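Indole-3-acetic acid-amido synthetase GH3.15 (Arabidopsis thaliana, PDB 6E1Q) conjugates amino acids, chiefly glutamine, to the auxin precursor indole-3-butyric acid and to the herbicide 2,4-DB, using ATP to activate the acyl acid. Local coordinates at residues F58-I70 against V394-V406. Numbering follows the deposited sequence. Where two conformers were deposited one is given.
Sequences FKKNVPVVTYEDI and VVTTFSGLYRYRV
R403 NH1 serves two backbone carbonyls at the end of helix 55-61: V62 O, 2.8 Å away and close to the guanidinium plane, and K59 O, 3.1 Å away in a weak, bent bond. V62 is the first residue to leave helical geometry, and its carbonyl points almost straight at the donor. V64 CG2 sits centrally over one guanidinium face, 4.0 Å above the plane; CD2 of F58 and CA of K59 lie over the opposite one. With CG of F58 anti to its own N (chi1 173°), the ring slides past the arginine chain, its CE2 3.6 Å from R403 CD, and turns an edge to T396 OG1. That hydroxyl oxygen accepts from R403 N. NH2 of R403 forms a salt bridge with E358, which is shared with K59, whose amine also binds D381. Were R403 an alanine, V62 O would probably lose this donor, E358 would lack one of its cations, and a gap would open between F58 and V64. Beyond the arginine, V65 pairs with Y404 in a single beta bridge: V65 N binds R403 O and R405 N binds V65 O (2.8 Å), while R403 and Y404 sit opposite the single residue V395, a G1 beta bulge. The link between helices 55-61 and 67-78 of the GH3 N-terminal domain is thereby tied to a beta hairpin of the central domain. Water joins P63 O to Y402 O, and a second water joins Y67 N to R405 O. T66 holds the N-cap position of helix 67-78, and its backbone N gives a nearly straight bond to D69 OD2. Alongside Y67, the Y404 side chain brings OH 3.5 Å from Y67 CB; this hydroxyl hydrogen-bonds E330, an ATP-site residue. I70 CD1 touches the same ring at CE2, and L401 CD1 covers one ring face.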
ATOM      1  N   PHE A  58      -1.784   7.214  32.416  1.00 57.43           N
ATOM      2  CA  PHE A  58      -2.109   6.818  31.052  1.00 51.87           C
ATOM      3  C   PHE A  58      -1.876   5.325  30.860  1.00 53.72           C
ATOM      4  O   PHE A  58      -2.778   4.593  30.438  1.00 54.59           O
ATOM      5  CB  PHE A  58      -1.272   7.663  30.084  1.00 51.37           C
ATOM      6  CG  PHE A  58      -1.383   7.258  28.634  1.00 51.95           C
ATOM      7  CD1 PHE A  58      -2.372   7.788  27.824  1.00 50.79           C
ATOM      8  CD2 PHE A  58      -0.443   6.411  28.066  1.00 60.56           C
ATOM      9  CE1 PHE A  58      -2.455   7.442  26.492  1.00 52.38           C
ATOM     10  CE2 PHE A  58      -0.523   6.062  26.731  1.00 50.26           C
ATOM     11  CZ  PHE A  58      -1.514   6.596  25.939  1.00 42.29           C
ATOM     12  N   LYS A  59      -0.680   4.843  31.225  1.00 56.90           N
ATOM     13  CA  LYS A  59      -0.327   3.446  30.990  1.00 52.61           C
ATOM     14  C   LYS A  59      -1.181   2.503  31.819  1.00 55.83           C
ATOM     15  O   LYS A  59      -1.520   1.410  31.355  1.00 62.19           O
ATOM     16  CB  LYS A  59       1.161   3.219  31.283  1.00 53.96           C
ATOM     17  CG  LYS A  59       2.120   4.017  30.386  1.00 65.31           C
ATOM     18  CD  LYS A  59       2.993   3.093  29.528  1.00 64.11           C
ATOM     19  CE  LYS A  59       4.035   3.861  28.714  1.00 65.04           C
ATOM     20  NZ  LYS A  59       4.556   3.072  27.538  1.00 58.46           N
ATOM     21  N   LYS A  60      -1.563   2.920  33.029  1.00 53.40           N
ATOM     22  CA  LYS A  60      -2.355   2.087  33.922  1.00 56.39           C
ATOM     23  C   LYS A  60      -3.831   2.042  33.524  1.00 59.83           C
ATOM     24  O   LYS A  60      -4.443   0.971  33.549  1.00 61.17           O
ATOM     25  CB  LYS A  60      -2.213   2.593  35.359  1.00 77.25           C
ATOM     26  CG  LYS A  60      -2.622   1.590  36.428  1.00 90.83           C
ATOM     27  CD  LYS A  60      -3.654   2.161  37.399  1.00102.04           C
ATOM     28  CE  LYS A  60      -3.266   3.544  37.908  1.00103.92           C
ATOM     29  NZ  LYS A  60      -4.426   4.266  38.518  1.00101.24           N
ATOM     30  N   ASN A  61      -4.424   3.180  33.151  1.00 60.77           N
ATOM     31  CA  ASN A  61      -5.882   3.271  33.084  1.00 54.64           C
ATOM     32  C   ASN A  61      -6.465   3.258  31.676  1.00 57.56           C
ATOM     33  O   ASN A  61      -7.659   2.983  31.530  1.00 59.72           O
ATOM     34  CB  ASN A  61      -6.376   4.542  33.782  1.00 56.04           C
ATOM     35  CG  ASN A  61      -6.157   4.504  35.270  1.00 67.19           C
ATOM     36  OD1 ASN A  61      -6.019   3.430  35.858  1.00 67.07           O
ATOM     37  ND2 ASN A  61      -6.131   5.675  35.896  1.00 73.70           N
ATOM     38  N   VAL A  62      -5.690   3.575  30.654  1.00 53.46           N
ATOM     39  CA  VAL A  62      -6.208   3.628  29.277  1.00 50.22           C
ATOM     40  C   VAL A  62      -5.954   2.277  28.642  1.00 49.48           C
ATOM     41  O   VAL A  62      -4.805   1.826  28.583  1.00 50.91           O
ATOM     42  CB  VAL A  62      -5.547   4.761  28.482  1.00 49.68           C
ATOM     43  CG1 VAL A  62      -5.973   4.699  27.015  1.00 41.11           C
ATOM     44  CG2 VAL A  62      -5.894   6.119  29.114  1.00 47.45           C
ATOM     45  N   PRO A  63      -6.987   1.586  28.152  1.00 56.57           N
ATOM     46  CA  PRO A  63      -6.785   0.251  27.595  1.00 52.70           C
ATOM     47  C   PRO A  63      -6.212   0.287  26.187  1.00 49.71           C
ATOM     48  O   PRO A  63      -6.398   1.238  25.420  1.00 39.91           O
ATOM     49  CB  PRO A  63      -8.201  -0.336  27.597  1.00 52.66           C
ATOM     50  CG  PRO A  63      -9.061   0.862  27.331  1.00 50.57           C
ATOM     51  CD  PRO A  63      -8.400   2.004  28.074  1.00 57.02           C
ATOM     52  N   VAL A  64      -5.507  -0.786  25.849  1.00 48.88           N
ATOM     53  CA  VAL A  64      -5.043  -0.989  24.481  1.00 44.55           C
ATOM     54  C   VAL A  64      -6.198  -1.579  23.685  1.00 40.16           C
ATOM     55  O   VAL A  64      -6.736  -2.629  24.047  1.00 46.77           O
ATOM     56  CB  VAL A  64      -3.807  -1.902  24.444  1.00 47.11           C
ATOM     57  CG1 VAL A  64      -3.280  -2.025  23.020  1.00 43.92           C
ATOM     58  CG2 VAL A  64      -2.727  -1.354  25.364  1.00 43.66           C
ATOM     59  N   VAL A  65      -6.578  -0.910  22.596  1.00 40.05           N
ATOM     60  CA  VAL A  65      -7.815  -1.226  21.905  1.00 44.02           C
ATOM     61  C   VAL A  65      -7.539  -1.505  20.437  1.00 41.36           C
ATOM     62  O   VAL A  65      -6.484  -1.162  19.901  1.00 40.53           O
ATOM     63  CB  VAL A  65      -8.843  -0.088  22.041  1.00 41.34           C
ATOM     64  CG1 VAL A  65      -9.216   0.091  23.490  1.00 42.55           C
ATOM     65  CG2 VAL A  65      -8.275   1.206  21.455  1.00 29.90           C
ATOM     66  N   THR A  66      -8.517  -2.147  19.797  1.00 35.34           N
ATOM     67  CA  THR A  66      -8.585  -2.310  18.352  1.00 32.79           C
ATOM     68  C   THR A  66      -9.712  -1.445  17.806  1.00 38.72           C
ATOM     69  O   THR A  66     -10.514  -0.892  18.561  1.00 36.41           O
ATOM     70  CB  THR A  66      -8.844  -3.762  17.952  1.00 36.08           C
ATOM     71  OG1 THR A  66     -10.087  -4.190  18.527  1.00 39.12           O
ATOM     72  CG2 THR A  66      -7.707  -4.674  18.409  1.00 42.78           C
ATOM     73  N   TYR A  67      -9.782  -1.360  16.471  1.00 39.27           N
ATOM     74  CA  TYR A  67     -10.893  -0.667  15.826  1.00 30.23           C
ATOM     75  C   TYR A  67     -12.230  -1.202  16.316  1.00 36.48           C
ATOM     76  O   TYR A  67     -13.166  -0.426  16.558  1.00 33.53           O
ATOM     77  CB  TYR A  67     -10.805  -0.805  14.310  1.00 34.63           C
ATOM     78  CG  TYR A  67     -11.856   0.027  13.612  1.00 36.82           C
ATOM     79  CD1 TYR A  67     -11.656   1.378  13.394  1.00 41.20           C
ATOM     80  CD2 TYR A  67     -13.077  -0.531  13.217  1.00 37.87           C
ATOM     81  CE1 TYR A  67     -12.620   2.152  12.764  1.00 39.17           C
ATOM     82  CE2 TYR A  67     -14.048   0.238  12.585  1.00 33.26           C
ATOM     83  CZ  TYR A  67     -13.803   1.584  12.363  1.00 40.15           C
ATOM     84  OH  TYR A  67     -14.729   2.375  11.741  1.00 49.31           O
ATOM     85  N   GLU A  68     -12.329  -2.520  16.501  0.51 34.98           N
ATOM     86  CA  GLU A  68     -13.582  -3.115  16.955  0.51 40.06           C
ATOM     87  C   GLU A  68     -14.042  -2.515  18.281  0.51 39.34           C
ATOM     88  O   GLU A  68     -15.244  -2.323  18.497  0.51 40.09           O
ATOM     89  CB  GLU A  68     -13.426  -4.628  17.095  0.51 47.88           C
ATOM     90  CG  GLU A  68     -13.404  -5.406  15.791  0.51 50.55           C
ATOM     91  CD  GLU A  68     -12.212  -5.077  14.904  0.51 47.66           C
ATOM     92  OE1 GLU A  68     -12.333  -5.297  13.687  0.51 48.89           O
ATOM     93  OE2 GLU A  68     -11.163  -4.611  15.406  0.51 38.47           O
ATOM     94  N   ASP A  69     -13.106  -2.213  19.184  1.00 36.16           N
ATOM     95  CA  ASP A  69     -13.514  -1.743  20.505  1.00 38.72           C
ATOM     96  C   ASP A  69     -14.019  -0.306  20.467  1.00 35.51           C
ATOM     97  O   ASP A  69     -14.798   0.093  21.335  1.00 39.45           O
ATOM     98  CB  ASP A  69     -12.358  -1.835  21.511  1.00 40.59           C
ATOM     99  CG  ASP A  69     -11.758  -3.226  21.609  1.00 44.19           C
ATOM    100  OD1 ASP A  69     -12.506  -4.212  21.803  1.00 58.21           O
ATOM    101  OD2 ASP A  69     -10.515  -3.322  21.500  1.00 46.03           O
ATOM    102  N   ILE A  70     -13.562   0.503  19.515  1.00 28.91           N
ATOM    103  CA  ILE A  70     -13.919   1.914  19.507  1.00 39.57           C
ATOM    104  C   ILE A  70     -14.837   2.287  18.349  1.00 38.20           C
ATOM    105  O   ILE A  70     -15.179   3.469  18.204  1.00 34.36           O
ATOM    106  CB  ILE A  70     -12.660   2.805  19.532  1.00 37.11           C
ATOM    107  CG1 ILE A  70     -11.675   2.434  18.425  1.00 36.66           C
ATOM    108  CG2 ILE A  70     -11.946   2.652  20.871  1.00 43.60           C
ATOM    109  CD1 ILE A  70     -11.863   3.183  17.143  1.00 36.88           C
ATOM    110  N   VAL A 394       1.222   0.709  18.551  1.00 34.62           N
ATOM    111  CA  VAL A 394       0.077   1.080  19.364  1.00 33.66           C
ATOM    112  C   VAL A 394       0.126   2.601  19.449  1.00 38.69           C
ATOM    113  O   VAL A 394       1.012   3.161  20.115  1.00 33.48           O
ATOM    114  CB  VAL A 394       0.141   0.428  20.757  1.00 39.63           C
ATOM    115  CG1 VAL A 394      -0.999   0.886  21.626  1.00 41.81           C
ATOM    116  CG2 VAL A 394       0.132  -1.102  20.632  1.00 30.92           C
ATOM    117  N   VAL A 395      -0.780   3.277  18.739  1.00 32.55           N
ATOM    118  CA  VAL A 395      -0.641   4.706  18.487  1.00 31.26           C
ATOM    119  C   VAL A 395      -1.685   5.484  19.267  1.00 32.15           C
ATOM    120  O   VAL A 395      -2.838   5.062  19.415  1.00 34.68           O
ATOM    121  CB  VAL A 395      -0.713   5.044  16.982  1.00 31.48           C
ATOM    122  CG1 VAL A 395       0.329   4.235  16.201  1.00 29.02           C
ATOM    123  CG2 VAL A 395      -2.149   4.821  16.422  1.00 28.55           C
ATOM    124  N   THR A 396      -1.311   6.654  19.718  1.00 31.27           N
ATOM    125  CA  THR A 396      -2.162   7.576  20.397  1.00 27.86           C
ATOM    126  C   THR A 396      -1.986   8.834  19.587  1.00 39.60           C
ATOM    127  O   THR A 396      -0.908   9.320  19.430  1.00 36.98           O
ATOM    128  CB  THR A 396      -1.750   7.778  21.821  1.00 30.35           C
ATOM    129  OG1 THR A 396      -2.090   6.627  22.538  1.00 38.37           O
ATOM    130  CG2 THR A 396      -2.473   8.877  22.400  1.00 30.81           C
ATOM    131  N   THR A 397      -3.080   9.358  19.098  1.00 32.31           N
ATOM    132  CA  THR A 397      -3.090  10.451  18.162  1.00 34.13           C
ATOM    133  C   THR A 397      -3.829  11.704  18.501  1.00 36.58           C
ATOM    134  O   THR A 397      -4.420  11.812  19.498  1.00 34.86           O
ATOM    135  CB  THR A 397      -3.669   9.978  16.809  1.00 32.20           C
ATOM    136  OG1 THR A 397      -5.068   9.939  16.879  1.00 33.19           O
ATOM    137  CG2 THR A 397      -3.245   8.625  16.487  1.00 33.80           C
ATOM    138  N   PHE A 398      -3.736  12.636  17.587  1.00 35.97           N
ATOM    139  CA  PHE A 398      -4.380  13.908  17.661  1.00 38.06           C
ATOM    140  C   PHE A 398      -5.759  13.936  17.022  1.00 44.71           C
ATOM    141  O   PHE A 398      -6.350  14.950  16.981  1.00 45.62           O
ATOM    142  CB  PHE A 398      -3.533  14.975  17.011  1.00 48.39           C
ATOM    143  CG  PHE A 398      -2.301  15.355  17.776  1.00 55.42           C
ATOM    144  CD1 PHE A 398      -2.374  16.183  18.844  1.00 48.02           C
ATOM    145  CD2 PHE A 398      -1.080  14.895  17.403  1.00 61.45           C
ATOM    146  CE1 PHE A 398      -1.269  16.548  19.524  1.00 56.67           C
ATOM    147  CE2 PHE A 398       0.041  15.248  18.104  1.00 58.61           C
ATOM    148  CZ  PHE A 398      -0.061  16.069  19.166  1.00 48.76           C
ATOM    149  N   SER A 399      -6.239  12.833  16.493  1.00 35.96           N
ATOM    150  CA  SER A 399      -7.579  12.720  15.921  1.00 35.88           C
ATOM    151  C   SER A 399      -8.423  11.675  16.654  1.00 40.28           C
ATOM    152  O   SER A 399      -9.205  10.958  16.029  1.00 35.84           O
ATOM    153  CB  SER A 399      -7.497  12.393  14.427  1.00 26.83           C
ATOM    154  OG  SER A 399      -7.072  13.538  13.693  1.00 34.16           O
ATOM    155  N   GLY A 400      -8.249  11.551  17.973  1.00 35.80           N
ATOM    156  CA  GLY A 400      -9.179  10.787  18.786  1.00 32.82           C
ATOM    157  C   GLY A 400      -8.923   9.299  18.917  1.00 38.00           C
ATOM    158  O   GLY A 400      -9.841   8.570  19.303  1.00 38.89           O
ATOM    159  N   LEU A 401      -7.715   8.818  18.633  1.00 33.00           N
ATOM    160  CA  LEU A 401      -7.341   7.438  18.933  1.00 32.61           C
ATOM    161  C   LEU A 401      -6.328   7.406  20.076  1.00 38.86           C
ATOM    162  O   LEU A 401      -5.394   8.219  20.121  1.00 38.71           O
ATOM    163  CB  LEU A 401      -6.763   6.747  17.700  1.00 36.81           C
ATOM    164  CG  LEU A 401      -7.722   6.742  16.502  1.00 38.61           C
ATOM    165  CD1 LEU A 401      -7.053   6.102  15.309  1.00 41.16           C
ATOM    166  CD2 LEU A 401      -9.018   6.014  16.854  1.00 31.63           C
ATOM    167  N   TYR A 402      -6.510   6.453  20.993  1.00 30.42           N
ATOM    168  CA  TYR A 402      -5.698   6.349  22.195  1.00 33.78           C
ATOM    169  C   TYR A 402      -5.272   4.898  22.350  1.00 36.68           C
ATOM    170  O   TYR A 402      -6.126   4.015  22.471  1.00 35.85           O
ATOM    171  CB  TYR A 402      -6.487   6.835  23.414  1.00 35.74           C
ATOM    172  CG  TYR A 402      -7.015   8.231  23.208  1.00 37.18           C
ATOM    173  CD1 TYR A 402      -6.218   9.337  23.486  1.00 34.88           C
ATOM    174  CD2 TYR A 402      -8.295   8.447  22.704  1.00 34.37           C
ATOM    175  CE1 TYR A 402      -6.687  10.619  23.292  1.00 34.27           C
ATOM    176  CE2 TYR A 402      -8.783   9.733  22.508  1.00 34.48           C
ATOM    177  CZ  TYR A 402      -7.966  10.812  22.804  1.00 38.90           C
ATOM    178  OH  TYR A 402      -8.403  12.096  22.612  1.00 36.15           O
ATOM    179  N   ARG A 403      -3.961   4.658  22.307  1.00 30.79           N
ATOM    180  CA  ARG A 403      -3.377   3.319  22.454  1.00 36.73           C
ATOM    181  C   ARG A 403      -4.073   2.317  21.542  1.00 36.97           C
ATOM    182  O   ARG A 403      -4.611   1.295  21.974  1.00 33.50           O
ATOM    183  CB  ARG A 403      -3.419   2.841  23.905  1.00 35.93           C
ATOM    184  CG  ARG A 403      -2.979   3.902  24.889  1.00 40.92           C
ATOM    185  CD  ARG A 403      -2.748   3.318  26.260  1.00 40.38           C
ATOM    186  NE  ARG A 403      -1.462   2.636  26.346  1.00 45.82           N
ATOM    187  CZ  ARG A 403      -1.134   1.789  27.316  1.00 51.81           C
ATOM    188  NH1 ARG A 403      -2.006   1.509  28.280  1.00 51.64           N
ATOM    189  NH2 ARG A 403       0.062   1.223  27.320  1.00 58.41           N
ATOM    190  N   TYR A 404      -4.033   2.633  20.256  1.00 37.32           N
ATOM    191  CA  TYR A 404      -4.833   1.954  19.259  1.00 32.52           C
ATOM    192  C   TYR A 404      -3.927   1.040  18.446  1.00 35.08           C
ATOM    193  O   TYR A 404      -2.864   1.458  17.975  1.00 30.68           O
ATOM    194  CB  TYR A 404      -5.538   2.990  18.376  1.00 32.62           C
ATOM    195  CG  TYR A 404      -6.197   2.471  17.119  1.00 35.91           C
ATOM    196  CD1 TYR A 404      -5.451   2.262  15.953  1.00 31.34           C
ATOM    197  CD2 TYR A 404      -7.575   2.241  17.072  1.00 36.45           C
ATOM    198  CE1 TYR A 404      -6.057   1.815  14.778  1.00 28.66           C
ATOM    199  CE2 TYR A 404      -8.188   1.782  15.900  1.00 33.90           C
ATOM    200  CZ  TYR A 404      -7.426   1.578  14.759  1.00 34.74           C
ATOM    201  OH  TYR A 404      -8.015   1.139  13.586  1.00 34.59           O
ATOM    202  N   ARG A 405      -4.348  -0.200  18.293  1.00 32.75           N
ATOM    203  CA  ARG A 405      -3.544  -1.200  17.619  1.00 34.57           C
ATOM    204  C   ARG A 405      -3.707  -1.059  16.115  1.00 38.46           C
ATOM    205  O   ARG A 405      -4.822  -1.118  15.589  1.00 37.39           O
ATOM    206  CB  ARG A 405      -3.938  -2.595  18.092  1.00 35.40           C
ATOM    207  CG  ARG A 405      -3.388  -2.906  19.476  1.00 39.02           C
ATOM    208  CD  ARG A 405      -4.012  -4.178  20.024  1.00 39.84           C
ATOM    209  NE  ARG A 405      -3.567  -5.337  19.263  1.00 37.65           N
ATOM    210  CZ  ARG A 405      -4.083  -6.551  19.397  1.00 51.42           C
ATOM    211  NH1 ARG A 405      -5.060  -6.760  20.273  1.00 54.12           N
ATOM    212  NH2 ARG A 405      -3.619  -7.553  18.660  1.00 55.74           N
ATOM    213  N   VAL A 406      -2.580  -0.887  15.433  1.00 34.20           N
ATOM    214  CA  VAL A 406      -2.568  -0.559  14.018  1.00 39.74           C
ATOM    215  C   VAL A 406      -2.691  -1.802  13.148  1.00 38.82           C
ATOM    216  O   VAL A 406      -3.157  -1.710  12.006  1.00 43.59           O
ATOM    217  CB  VAL A 406      -1.288   0.264  13.773  1.00 42.39           C
ATOM    218  CG1 VAL A 406      -0.781   0.112  12.375  1.00 49.93           C
ATOM    219  CG2 VAL A 406      -1.562   1.726  14.104  1.00 41.79           C
TER
HETATM  220  O   HOH W   1      -7.832   3.377  24.570  1.00 36.03           O
HETATM  221  O   HOH W   2      -7.321  -2.073  14.951  1.00 39.46           O